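Local coordinates for magnetosome protein MamA (Magnetospirillum gryphiswaldense, PDB 3AS8), which probably serves as a tetratricopeptide-repeat scaffold that recognises itself and assembles into protein complexes associated with magnetosomes, at residues 44-49 with 75-80; 64-69 with 84-89; 50-53 with 59-62; 22-27 with 52-57. All blocks are in the same frame, centred on the assembly; numbering follows the deposited sequence.

Contact 1 of 4, residues 44-49 with 75-80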
loop_
_atom_site.group_PDB
_atom_site.type_symbol
_atom_site.label_atom_id
_atom_site.label_comp_id
_atom_site.label_asym_id
_atom_site.label_seq_id
_atom_site.Cartn_x
_atom_site.Cartn_y
_atom_site.Cartn_z
ATOM N N VAL A 44 -15.370 -1.321 -11.456
ATOM C CA VAL A 44 -16.401 -0.997 -10.506
ATOM C C VAL A 44 -15.960 -1.555 -9.128
ATOM O O VAL A 44 -15.935 -0.790 -8.132
ATOM C CB VAL A 44 -17.780 -1.529 -10.954
ATOM C CG1 VAL A 44 -18.775 -1.516 -9.772
ATOM C CG2 VAL A 44 -18.307 -0.696 -12.190
ATOM N N ALA A 45 -15.528 -2.836 -9.064
ATOM C CA ALA A 45 -15.105 -3.406 -7.776
ATOM C C ALA A 45 -13.870 -2.680 -7.150
ATOM O O ALA A 45 -13.816 -2.441 -5.935
ATOM C CB ALA A 45 -14.859 -4.943 -7.863
ATOM N N LEU A 46 -12.932 -2.284 -7.987
ATOM C CA LEU A 46 -11.766 -1.567 -7.552
ATOM C C LEU A 46 -12.097 -0.201 -6.959
ATOM O O LEU A 46 -11.617 0.143 -5.865
ATOM C CB LEU A 46 -10.838 -1.376 -8.690
ATOM C CG LEU A 46 -9.711 -0.351 -8.464
ATOM C CD1 LEU A 46 -8.758 -0.782 -7.252
ATOM C CD2 LEU A 46 -8.874 -0.145 -9.700
ATOM N N HIS A 47 -12.898 0.584 -7.678
ATOM C CA HIS A 47 -13.263 1.896 -7.195
ATOM C C HIS A 47 -14.206 1.880 -5.977
ATOM O O HIS A 47 -14.044 2.673 -5.046
ATOM C CB HIS A 47 -13.678 2.742 -8.389
ATOM C CG HIS A 47 -12.504 3.116 -9.240
ATOM N ND1 HIS A 47 -12.126 2.404 -10.371
ATOM C CD2 HIS A 47 -11.529 4.035 -9.032
ATOM C CE1 HIS A 47 -11.015 2.936 -10.863
ATOM N NE2 HIS A 47 -10.638 3.928 -10.078
ATOM N N LEU A 48 -15.145 0.937 -5.932
ATOM C CA LEU A 48 -16.007 0.836 -4.775
ATOM C C LEU A 48 -15.262 0.283 -3.561
ATOM O O LEU A 48 -15.571 0.632 -2.419
ATOM C CB LEU A 48 -17.234 -0.038 -5.089
ATOM C CG LEU A 48 -18.252 -0.340 -3.983
ATOM C CD1 LEU A 48 -18.918 0.958 -3.308
ATOM C CD2 LEU A 48 -19.345 -1.210 -4.696
ATOM N N GLY A 49 -14.360 -0.652 -3.806
ATOM C CA GLY A 49 -13.422 -1.154 -2.777
ATOM C C GLY A 49 -12.658 0.008 -2.156
ATOM O O GLY A 49 -12.673 0.144 -0.963
ATOM N N ASN A 75 -3.632 -7.218 -12.293
ATOM C CA ASN A 75 -3.960 -5.816 -12.202
ATOM C C ASN A 75 -3.142 -5.195 -11.077
ATOM O O ASN A 75 -3.324 -5.492 -9.907
ATOM C CB ASN A 75 -5.482 -5.631 -11.966
ATOM C CG ASN A 75 -5.916 -4.187 -12.024
ATOM O OD1 ASN A 75 -5.342 -3.319 -11.325
ATOM N ND2 ASN A 75 -6.985 -3.907 -12.844
ATOM N N ILE A 76 -2.248 -4.301 -11.437
ATOM C CA ILE A 76 -1.296 -3.733 -10.478
ATOM C C ILE A 76 -1.928 -2.683 -9.588
ATOM O O ILE A 76 -1.536 -2.516 -8.442
ATOM C CB ILE A 76 -0.049 -3.176 -11.241
ATOM C CG1 ILE A 76 0.751 -4.326 -11.913
ATOM C CG2 ILE A 76 0.867 -2.334 -10.325
ATOM C CD1 ILE A 76 1.332 -5.423 -10.947
ATOM N N LYS A 77 -2.912 -1.978 -10.121
ATOM C CA LYS A 77 -3.610 -0.921 -9.397
ATOM C C LYS A 77 -4.450 -1.528 -8.225
ATOM O O LYS A 77 -4.540 -0.953 -7.141
ATOM C CB LYS A 77 -4.471 -0.203 -10.430
ATOM C CG LYS A 77 -5.067 1.108 -10.082
ATOM C CD LYS A 77 -5.843 1.610 -11.314
ATOM C CE LYS A 77 -6.111 3.089 -11.193
ATOM N NZ LYS A 77 -6.978 3.285 -10.026
ATOM N N VAL A 78 -5.027 -2.699 -8.459
ATOM C CA VAL A 78 -5.702 -3.484 -7.429
ATOM C C VAL A 78 -4.698 -4.041 -6.397
ATOM O O VAL A 78 -4.885 -3.970 -5.191
ATOM C CB VAL A 78 -6.454 -4.692 -7.984
ATOM C CG1 VAL A 78 -7.213 -5.441 -6.798
ATOM C CG2 VAL A 78 -7.473 -4.315 -9.097
ATOM N N ALA A 79 -3.631 -4.610 -6.904
ATOM C CA ALA A 79 -2.639 -5.199 -6.054
ATOM C C ALA A 79 -2.017 -4.181 -5.088
ATOM O O ALA A 79 -1.760 -4.515 -3.907
ATOM C CB ALA A 79 -1.548 -5.922 -6.970
ATOM N N THR A 80 -1.807 -2.949 -5.579
ATOM C CA THR A 80 -1.225 -1.842 -4.804
ATOM C C THR A 80 -2.144 -1.455 -3.666
ATOM O O THR A 80 -1.732 -1.464 -2.467
ATOM C CB THR A 80 -0.904 -0.629 -5.690
ATOM O OG1 THR A 80 -0.088 -1.050 -6.770
ATOM C CG2 THR A 80 -0.161 0.490 -4.915
#

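Contact 2 of 4, residues 64-69 with 84-89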
loop_
_atom_site.group_PDB
_atom_site.type_symbol
_atom_site.label_atom_id
_atom_site.label_comp_id
_atom_site.label_asym_id
_atom_site.label_seq_id
_atom_site.Cartn_x
_atom_site.Cartn_y
_atom_site.Cartn_z
ATOM N N LEU A 64 -14.061 -6.713 -1.589
ATOM C CA LEU A 64 -14.249 -6.385 -3.029
ATOM C C LEU A 64 -12.914 -6.388 -3.784
ATOM O O LEU A 64 -12.838 -6.781 -4.961
ATOM C CB LEU A 64 -14.927 -5.004 -3.251
ATOM C CG LEU A 64 -16.418 -4.942 -3.451
ATOM C CD1 LEU A 64 -17.063 -5.702 -2.309
ATOM C CD2 LEU A 64 -16.944 -3.468 -3.557
ATOM N N LEU A 65 -11.846 -6.000 -3.095
ATOM C CA LEU A 65 -10.550 -5.917 -3.721
ATOM C C LEU A 65 -10.031 -7.324 -3.895
ATOM O O LEU A 65 -9.426 -7.609 -4.892
ATOM C CB LEU A 65 -9.575 -5.044 -2.917
ATOM C CG LEU A 65 -9.840 -3.529 -2.944
ATOM C CD1 LEU A 65 -8.980 -2.817 -1.890
ATOM C CD2 LEU A 65 -9.648 -2.885 -4.373
ATOM N N GLU A 66 -10.321 -8.198 -2.942
ATOM C CA GLU A 66 -9.916 -9.600 -3.040
ATOM C C GLU A 66 -10.635 -10.314 -4.218
ATOM O O GLU A 66 -10.029 -11.093 -4.935
ATOM C CB GLU A 66 -10.251 -10.318 -1.711
ATOM C CG GLU A 66 -9.365 -9.957 -0.495
ATOM C CD GLU A 66 -9.861 -10.449 0.923
ATOM O OE1 GLU A 66 -9.084 -10.263 1.940
ATOM O OE2 GLU A 66 -11.015 -10.980 1.080
ATOM N N ARG A 67 -11.954 -10.097 -4.324
ATOM C CA ARG A 67 -12.734 -10.595 -5.450
ATOM C C ARG A 67 -12.111 -10.030 -6.797
ATOM O O ARG A 67 -12.008 -10.720 -7.795
ATOM C CB ARG A 67 -14.219 -10.212 -5.239
ATOM C CG ARG A 67 -15.210 -11.189 -5.783
ATOM C CD ARG A 67 -16.641 -10.884 -5.361
ATOM N NE ARG A 67 -16.708 -10.675 -3.921
ATOM C CZ ARG A 67 -16.948 -11.640 -3.036
ATOM N NH1 ARG A 67 -17.168 -12.900 -3.441
ATOM N NH2 ARG A 67 -16.954 -11.341 -1.744
ATOM N N SER A 68 -11.704 -8.770 -6.815
ATOM C CA SER A 68 -11.062 -8.153 -7.982
ATOM C C SER A 68 -9.752 -8.832 -8.381
ATOM O O SER A 68 -9.534 -9.220 -9.567
ATOM C CB SER A 68 -10.790 -6.681 -7.696
ATOM O OG SER A 68 -12.049 -5.996 -7.420
ATOM N N ILE A 69 -8.872 -8.979 -7.385
ATOM C CA ILE A 69 -7.565 -9.604 -7.652
ATOM C C ILE A 69 -7.786 -11.082 -8.046
ATOM O O ILE A 69 -6.999 -11.604 -8.788
ATOM C CB ILE A 69 -6.523 -9.404 -6.507
ATOM C CG1 ILE A 69 -5.076 -9.233 -7.079
ATOM C CG2 ILE A 69 -6.555 -10.557 -5.528
ATOM C CD1 ILE A 69 -4.845 -8.037 -8.113
ATOM N N LEU A 84 -1.241 -2.539 0.130
ATOM C CA LEU A 84 -1.093 -1.483 1.131
ATOM C C LEU A 84 -2.117 -1.530 2.267
ATOM O O LEU A 84 -1.801 -1.201 3.444
ATOM C CB LEU A 84 -1.075 -0.062 0.461
ATOM C CG LEU A 84 0.163 0.143 -0.435
ATOM C CD1 LEU A 84 0.084 1.478 -1.243
ATOM C CD2 LEU A 84 1.468 0.023 0.462
ATOM N N THR A 85 -3.356 -1.871 1.903
ATOM C CA THR A 85 -4.415 -1.943 2.885
ATOM C C THR A 85 -4.138 -3.071 3.876
ATOM O O THR A 85 -4.292 -2.856 5.071
ATOM C CB THR A 85 -5.826 -2.050 2.298
ATOM O OG1 THR A 85 -6.084 -0.888 1.502
ATOM C CG2 THR A 85 -6.858 -2.037 3.425
ATOM N N TYR A 86 -3.703 -4.222 3.395
ATOM C CA TYR A 86 -3.305 -5.306 4.295
ATOM C C TYR A 86 -2.256 -4.918 5.334
ATOM O O TYR A 86 -2.381 -5.250 6.567
ATOM C CB TYR A 86 -2.865 -6.488 3.491
ATOM C CG TYR A 86 -3.962 -7.299 2.825
ATOM C CD1 TYR A 86 -5.214 -7.541 3.435
ATOM C CD2 TYR A 86 -3.667 -8.008 1.685
ATOM C CE1 TYR A 86 -6.173 -8.413 2.801
ATOM C CE2 TYR A 86 -4.568 -8.851 1.079
ATOM C CZ TYR A 86 -5.806 -9.069 1.638
ATOM O OH TYR A 86 -6.670 -9.924 0.941
ATOM N N VAL A 87 -1.219 -4.171 4.907
ATOM C CA VAL A 87 -0.207 -3.749 5.873
ATOM C C VAL A 87 -0.915 -2.886 6.926
ATOM O O VAL A 87 -0.637 -2.992 8.153
ATOM C CB VAL A 87 0.951 -2.917 5.198
ATOM C CG1 VAL A 87 1.885 -2.406 6.308
ATOM C CG2 VAL A 87 1.613 -3.738 4.081
ATOM N N GLN A 88 -1.797 -1.989 6.479
ATOM C CA GLN A 88 -2.468 -1.097 7.429
ATOM C C GLN A 88 -3.268 -1.890 8.496
ATOM O O GLN A 88 -3.324 -1.490 9.620
ATOM C CB GLN A 88 -3.409 -0.112 6.729
ATOM C CG GLN A 88 -2.676 1.114 6.239
ATOM C CD GLN A 88 -3.480 1.920 5.306
ATOM O OE1 GLN A 88 -4.458 1.456 4.696
ATOM N NE2 GLN A 88 -3.076 3.159 5.174
ATOM N N VAL A 89 -3.857 -3.005 8.126
ATOM C CA VAL A 89 -4.599 -3.872 9.135
ATOM C C VAL A 89 -3.775 -5.090 9.635
ATOM O O VAL A 89 -4.336 -6.071 10.111
ATOM C CB VAL A 89 -5.953 -4.340 8.547
ATOM C CG1 VAL A 89 -6.692 -3.203 7.994
ATOM C CG2 VAL A 89 -5.799 -5.368 7.403
#

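Contact 3 of 4, residues 50-53 with 59-62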
loop_
_atom_site.group_PDB
_atom_site.type_symbol
_atom_site.label_atom_id
_atom_site.label_comp_id
_atom_site.label_asym_id
_atom_site.label_seq_id
_atom_site.Cartn_x
_atom_site.Cartn_y
_atom_site.Cartn_z
ATOM N N ILE A 50 -12.008 0.813 -2.978
ATOM C CA ILE A 50 -11.272 2.039 -2.540
ATOM C C ILE A 50 -12.187 2.928 -1.723
ATOM O O ILE A 50 -11.879 3.302 -0.605
ATOM C CB ILE A 50 -10.678 2.777 -3.756
ATOM C CG1 ILE A 50 -9.454 2.057 -4.330
ATOM C CG2 ILE A 50 -10.193 4.288 -3.462
ATOM C CD1 ILE A 50 -8.836 2.844 -5.586
ATOM N N ALA A 51 -13.362 3.198 -2.258
ATOM C CA ALA A 51 -14.371 4.044 -1.599
ATOM C C ALA A 51 -14.858 3.499 -0.269
ATOM O O ALA A 51 -15.030 4.280 0.678
ATOM C CB ALA A 51 -15.574 4.316 -2.561
ATOM N N TYR A 52 -15.099 2.183 -0.184
ATOM C CA TYR A 52 -15.467 1.549 1.084
ATOM C C TYR A 52 -14.351 1.624 2.135
ATOM O O TYR A 52 -14.654 1.969 3.287
ATOM C CB TYR A 52 -15.856 0.075 0.928
ATOM C CG TYR A 52 -17.267 -0.208 0.479
ATOM C CD1 TYR A 52 -18.329 0.531 0.923
ATOM C CD2 TYR A 52 -17.527 -1.301 -0.367
ATOM C CE1 TYR A 52 -19.648 0.222 0.561
ATOM C CE2 TYR A 52 -18.837 -1.612 -0.778
ATOM C CZ TYR A 52 -19.898 -0.841 -0.313
ATOM O OH TYR A 52 -21.182 -1.141 -0.711
ATOM N N VAL A 53 -13.092 1.447 1.722
ATOM C CA VAL A 53 -12.004 1.595 2.692
ATOM C C VAL A 53 -11.887 3.052 3.212
ATOM O O VAL A 53 -11.630 3.270 4.393
ATOM C CB VAL A 53 -10.655 1.145 2.108
ATOM C CG1 VAL A 53 -9.463 1.466 3.082
ATOM C CG2 VAL A 53 -10.736 -0.395 1.808
ATOM N N ASP A 59 -13.293 -3.848 6.003
ATOM C CA ASP A 59 -13.467 -5.294 5.744
ATOM C C ASP A 59 -14.273 -5.470 4.439
ATOM O O ASP A 59 -13.905 -6.221 3.516
ATOM C CB ASP A 59 -14.180 -5.938 6.925
ATOM C CG ASP A 59 -14.716 -7.351 6.633
ATOM O OD1 ASP A 59 -15.812 -7.706 7.166
ATOM O OD2 ASP A 59 -14.072 -8.093 5.866
ATOM N N ARG A 60 -15.351 -4.735 4.338
ATOM C CA ARG A 60 -16.154 -4.790 3.119
ATOM C C ARG A 60 -15.351 -4.425 1.902
ATOM O O ARG A 60 -15.423 -5.064 0.859
ATOM C CB ARG A 60 -17.408 -3.915 3.228
ATOM C CG ARG A 60 -18.419 -4.282 2.176
ATOM C CD ARG A 60 -19.672 -3.466 2.321
ATOM N NE ARG A 60 -20.677 -3.831 1.322
ATOM C CZ ARG A 60 -21.932 -3.417 1.396
ATOM N NH1 ARG A 60 -22.813 -3.777 0.468
ATOM N NH2 ARG A 60 -22.302 -2.607 2.386
ATOM N N GLY A 61 -14.619 -3.332 1.995
ATOM C CA GLY A 61 -13.799 -2.909 0.906
ATOM C C GLY A 61 -12.695 -3.872 0.462
ATOM O O GLY A 61 -12.465 -4.051 -0.753
ATOM N N THR A 62 -11.980 -4.438 1.436
ATOM C CA THR A 62 -10.941 -5.386 1.155
ATOM C C THR A 62 -11.535 -6.632 0.522
ATOM O O THR A 62 -10.906 -7.190 -0.344
ATOM C CB THR A 62 -10.088 -5.737 2.402
ATOM O OG1 THR A 62 -10.969 -6.201 3.420
ATOM C CG2 THR A 62 -9.373 -4.442 2.873
#

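Contact 4 of 4, residues 22-27 with 52-57. With SO4 (sulfate ion), chain D.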
loop_
_atom_site.group_PDB
_atom_site.type_symbol
_atom_site.label_atom_id
_atom_site.label_comp_id
_atom_site.label_asym_id
_atom_site.label_seq_id
_atom_site.Cartn_x
_atom_site.Cartn_y
_atom_site.Cartn_z
ATOM N N GLY A 22 -11.711 11.629 -5.615
ATOM C CA GLY A 22 -11.651 11.708 -4.150
ATOM C C GLY A 22 -13.012 12.015 -3.475
ATOM O O GLY A 22 -13.080 12.325 -2.282
ATOM N N ARG A 23 -14.108 11.813 -4.203
ATOM C CA ARG A 23 -15.437 12.012 -3.657
ATOM C C ARG A 23 -15.926 10.635 -3.285
ATOM O O ARG A 23 -16.790 10.036 -3.915
ATOM C CB ARG A 23 -16.337 12.722 -4.646
ATOM C CG ARG A 23 -15.944 14.207 -5.058
ATOM C CD ARG A 23 -16.985 14.844 -6.068
ATOM N NE ARG A 23 -17.085 14.116 -7.337
ATOM C CZ ARG A 23 -16.534 14.445 -8.528
ATOM N NH1 ARG A 23 -15.805 15.563 -8.698
ATOM N NH2 ARG A 23 -16.740 13.640 -9.606
ATOM N N TYR A 24 -15.364 10.122 -2.215
ATOM C CA TYR A 24 -15.525 8.693 -1.878
ATOM C C TYR A 24 -16.916 8.331 -1.445
ATOM O O TYR A 24 -17.446 7.303 -1.860
ATOM C CB TYR A 24 -14.457 8.287 -0.844
ATOM C CG TYR A 24 -13.022 8.375 -1.363
ATOM C CD1 TYR A 24 -12.569 7.594 -2.401
ATOM C CD2 TYR A 24 -12.124 9.291 -0.818
ATOM C CE1 TYR A 24 -11.240 7.698 -2.861
ATOM C CE2 TYR A 24 -10.866 9.400 -1.247
ATOM C CZ TYR A 24 -10.419 8.622 -2.278
ATOM O OH TYR A 24 -9.140 8.796 -2.700
ATOM N N SER A 25 -17.579 9.230 -0.722
ATOM C CA SER A 25 -18.927 8.938 -0.204
ATOM C C SER A 25 -19.924 8.862 -1.386
ATOM O O SER A 25 -20.754 7.946 -1.473
ATOM C CB SER A 25 -19.367 10.033 0.798
ATOM O OG SER A 25 -18.539 10.181 1.923
ATOM N N GLU A 26 -19.798 9.804 -2.334
ATOM C CA GLU A 26 -20.707 9.832 -3.489
ATOM C C GLU A 26 -20.368 8.648 -4.367
ATOM O O GLU A 26 -21.268 8.075 -4.983
ATOM C CB GLU A 26 -20.612 11.172 -4.225
ATOM C CG GLU A 26 -21.278 12.356 -3.443
ATOM C CD GLU A 26 -20.889 13.724 -3.908
ATOM O OE1 GLU A 26 -19.689 14.133 -3.800
ATOM O OE2 GLU A 26 -21.805 14.406 -4.376
ATOM N N ALA A 27 -19.091 8.248 -4.425
ATOM C CA ALA A 27 -18.709 6.991 -5.133
ATOM C C ALA A 27 -19.379 5.721 -4.564
ATOM O O ALA A 27 -19.790 4.832 -5.316
ATOM C CB ALA A 27 -17.144 6.776 -5.183
ATOM N N TYR A 52 -15.099 2.183 -0.184
ATOM C CA TYR A 52 -15.467 1.549 1.084
ATOM C C TYR A 52 -14.351 1.624 2.135
ATOM O O TYR A 52 -14.654 1.969 3.287
ATOM C CB TYR A 52 -15.856 0.075 0.928
ATOM C CG TYR A 52 -17.267 -0.208 0.479
ATOM C CD1 TYR A 52 -18.329 0.531 0.923
ATOM C CD2 TYR A 52 -17.527 -1.301 -0.367
ATOM C CE1 TYR A 52 -19.648 0.222 0.561
ATOM C CE2 TYR A 52 -18.837 -1.612 -0.778
ATOM C CZ TYR A 52 -19.898 -0.841 -0.313
ATOM O OH TYR A 52 -21.182 -1.141 -0.711
ATOM N N VAL A 53 -13.092 1.447 1.722
ATOM C CA VAL A 53 -12.004 1.595 2.692
ATOM C C VAL A 53 -11.887 3.052 3.212
ATOM O O VAL A 53 -11.630 3.270 4.393
ATOM C CB VAL A 53 -10.655 1.145 2.108
ATOM C CG1 VAL A 53 -9.463 1.466 3.082
ATOM C CG2 VAL A 53 -10.736 -0.395 1.808
ATOM N N LYS A 54 -12.052 4.003 2.323
ATOM C CA LYS A 54 -11.916 5.424 2.637
ATOM C C LYS A 54 -13.028 5.856 3.580
ATOM O O LYS A 54 -12.829 6.712 4.412
ATOM C CB LYS A 54 -11.944 6.279 1.319
ATOM C CG LYS A 54 -10.624 6.290 0.486
ATOM C CD LYS A 54 -9.425 6.985 1.223
ATOM C CE LYS A 54 -8.138 6.947 0.380
ATOM N NZ LYS A 54 -7.026 7.786 1.052
ATOM N N THR A 55 -14.202 5.260 3.461
ATOM C CA THR A 55 -15.348 5.632 4.260
ATOM C C THR A 55 -15.562 4.731 5.447
ATOM O O THR A 55 -16.559 4.911 6.169
ATOM C CB THR A 55 -16.679 5.696 3.434
ATOM O OG1 THR A 55 -16.852 4.447 2.744
ATOM C CG2 THR A 55 -16.617 6.918 2.397
ATOM N N GLY A 56 -14.581 3.881 5.755
ATOM C CA GLY A 56 -14.530 3.178 7.090
ATOM C C GLY A 56 -14.997 1.727 7.039
ATOM O O GLY A 56 -14.886 0.984 8.045
ATOM N N ALA A 57 -15.549 1.295 5.900
ATOM C CA ALA A 57 -15.946 -0.131 5.707
ATOM C C ALA A 57 -14.759 -0.908 5.149
ATOM O O ALA A 57 -14.722 -1.350 3.949
ATOM C CB ALA A 57 -17.200 -0.262 4.794
HETATM S S SO4 D . -8.309 11.593 1.570
HETATM O O1 SO4 D . -9.277 12.616 1.168
HETATM O O2 SO4 D . -7.677 12.059 2.809
HETATM O O3 SO4 D . -8.968 10.316 1.849
HETATM O O4 SO4 D . -7.330 11.364 0.497
HETATM O O HOH W 1 -7.306 9.869 -1.468
#

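Contact 1 of 4, residues 44-49 with 75-80
L46 reaches from helix 42-54 toward helix 76-88, where its two methyls meet different residues. The well-buried part is the V78 side. CD1 of L46 lies 4.2 Å from CG2 of V78 and 4.1 Å from CA of V78, so one methyl touches both side chain and backbone. The chi1 of L46, 166°, turns CG away from its own N and sends the branch toward helix 76-88. Helix 58-71 closes this apolar patch, with L65 against L46 and I69 against V78. With an alanine in place of L46, V78 would probably lose its apolar mate and a gap would open beside L65.

The other side, at K77, is looser and opens to solvent. K77 is exposed and was deposited in two conformers. In one of them CD of K77 passes 3.9 Å from CD2 of L46, the two chains crossing at about a right angle. Its NZ ends 3.7 Å from NE2 of H47, oblique to the ring. As the lysine has a second position, these contacts are not firm. The imidazole is probably better fixed: ND1 of H47 is hydrogen-bonded to the backbone O of E43, and CG of L46 lies over one ring face, toward its rim. On the facing helix, N75 is the N-cap. Its OD1 accepts from N of V78 at 2.9 Å, the donor lying above the carbonyl plane.

The axes of the helical segments 44-49 and 76-80 come within 10.7 Å, at 26°, with helix 58-71 packing against both. Such near-parallel stacking of alternate helices is characteristic of the tetratricopeptide repeat fold.

Contact 2 of 4, residues 64-69 with 84-89
E66 and Y86 meet through one polar link between helices 58-71 and 76-88. The hydroxyl OH of Y86 donates to OE1 of E66 at 2.6 Å. OE1 lies at the ring edge, in the plane of the ring. The oxygen is met on its anti side, 18° out of the carboxylate plane. Ring and carboxylate are turned 42° apart. The E66 chain leaves with CG anti to the carbonyl carbon, chi1 -72°, and runs extended to its carboxylate. The CA atoms of E66 and Y86 are 10.8 Å apart, and the glutamate chain and the long tyrosine bridge that span together. A leucine in place of E66 would probably leave the tyrosine hydroxyl without its acceptor.

Apolar contacts come mainly from outside the pair. L94, A95 and L98 of helix 92-105 pack on Y86 and probably help hold the ring in position.

Within helix 58-71, the backbone O of L64 is gripped twice. OG of S68 donates to it at 2.7 Å and N of S68 at 2.9 Å, from opposite faces of its plane. The serine hydroxyl is thus satisfied inside its own helix.

The tyrosine is buried and the glutamate partly exposed. A short bond from a neutral hydroxyl probably stabilises the charged carboxylate, and it gives this side of the helix pair a directional tie.

Contact 3 of 4, residues 50-53 with 59-62
Y52 and R60 lie face against chain across the turn between helices 42-54 and 58-71. CD of R60 sits 3.8 Å from the centroid of the Y52 ring, 19° off the normal, a CH-pi contact. With CG anti to the backbone N, chi1 -163°, the extended arginine chain runs obliquely over the ring toward its hydroxyl end. There the guanidinium lies nearly flat to the ring, the planes 20° apart. OH of Y52 is 3.2 Å from CZ of R60, above the middle of the guanidinium face. The arginine N-H groups point along that plane, and so do not bond to the hydroxyl.

Closer to the backbone the helices almost touch. CB of Y52 is 3.6 Å from CA of G61, and CG2 of V53 is 4.1 Å from the same atom. A side chain at G61 would clash with V53. V53 also comes near T62, CG2 to CG2 at 4.4 Å.

The next shell helps to position the tyrosine. Its OH is hydrogen-bonded to OE2 of E32, and the side chain of R60 also touches E32. V28 of helix 24-31 and L64 of helix 58-71 pack on the Y52 side chain. T62 in turn touches T85 of helix 76-88.

CA of Y52 and CA of G61 are 4.8 Å apart. Two successive helices packed this closely at a small residue beside a short turn form the helical hairpin characteristic of the tetratricopeptide repeat.

Contact 4 of 4, residues 22-27 with 52-57
The K54 chain lies over the face of the Y24 ring. CG of K54 is 3.4 Å from the ring centroid and only 3° off the normal, a close CH-pi contact centred on the ring. The lysine chain bends at chi2, -66°, and from there its CD and CE run on toward the hydroxyl end of the tyrosine. CA of G22 lies over the opposite face of the ring, nearer its rim, so the ring is held between the lysine chain and the glycine.

Beside the ring, CG2 of T55 packs 4.1 Å from CB of Y24 and 3.8 Å from OG of S25. The threonine hydroxyl turns back to helix 42-54 and bonds to the backbone O of A51.

At the ring edge, in its plane, a water lies 2.5 Å from OH of Y24. The same water donates to O4 of a sulfate ion and accepts a weak bond from NZ of K54. NZ of K54 reaches O3 of the sulfate at 3.3 Å, again weakly.

The contact is at the surface, and the sulfate probably comes from the crystallisation liquor. Apolar lysine methylenes thus cover the aromatic face, while the charged end is left to water and anion.

Overall arrangement
From the N terminus, the chain first enters contact 4 at 22-27, and returns to close that loop at 52-57, tying the start of helix 24-31 to the end of helix 42-54. Contact 1 opens at 44-49, before contact 4 closes, so the two cross. Contact 3 closes the shortest loop, between helices 42-54 and 58-71. It is nested inside the loop of contact 1, which ends on helix 76-88, and shares Y52 and V53 with contact 4. Contact 2 opens at 64-69, after contacts 3 and 4 have closed, and crosses contact 1 before ending at 84-89. Together they join four helices of the repeat array.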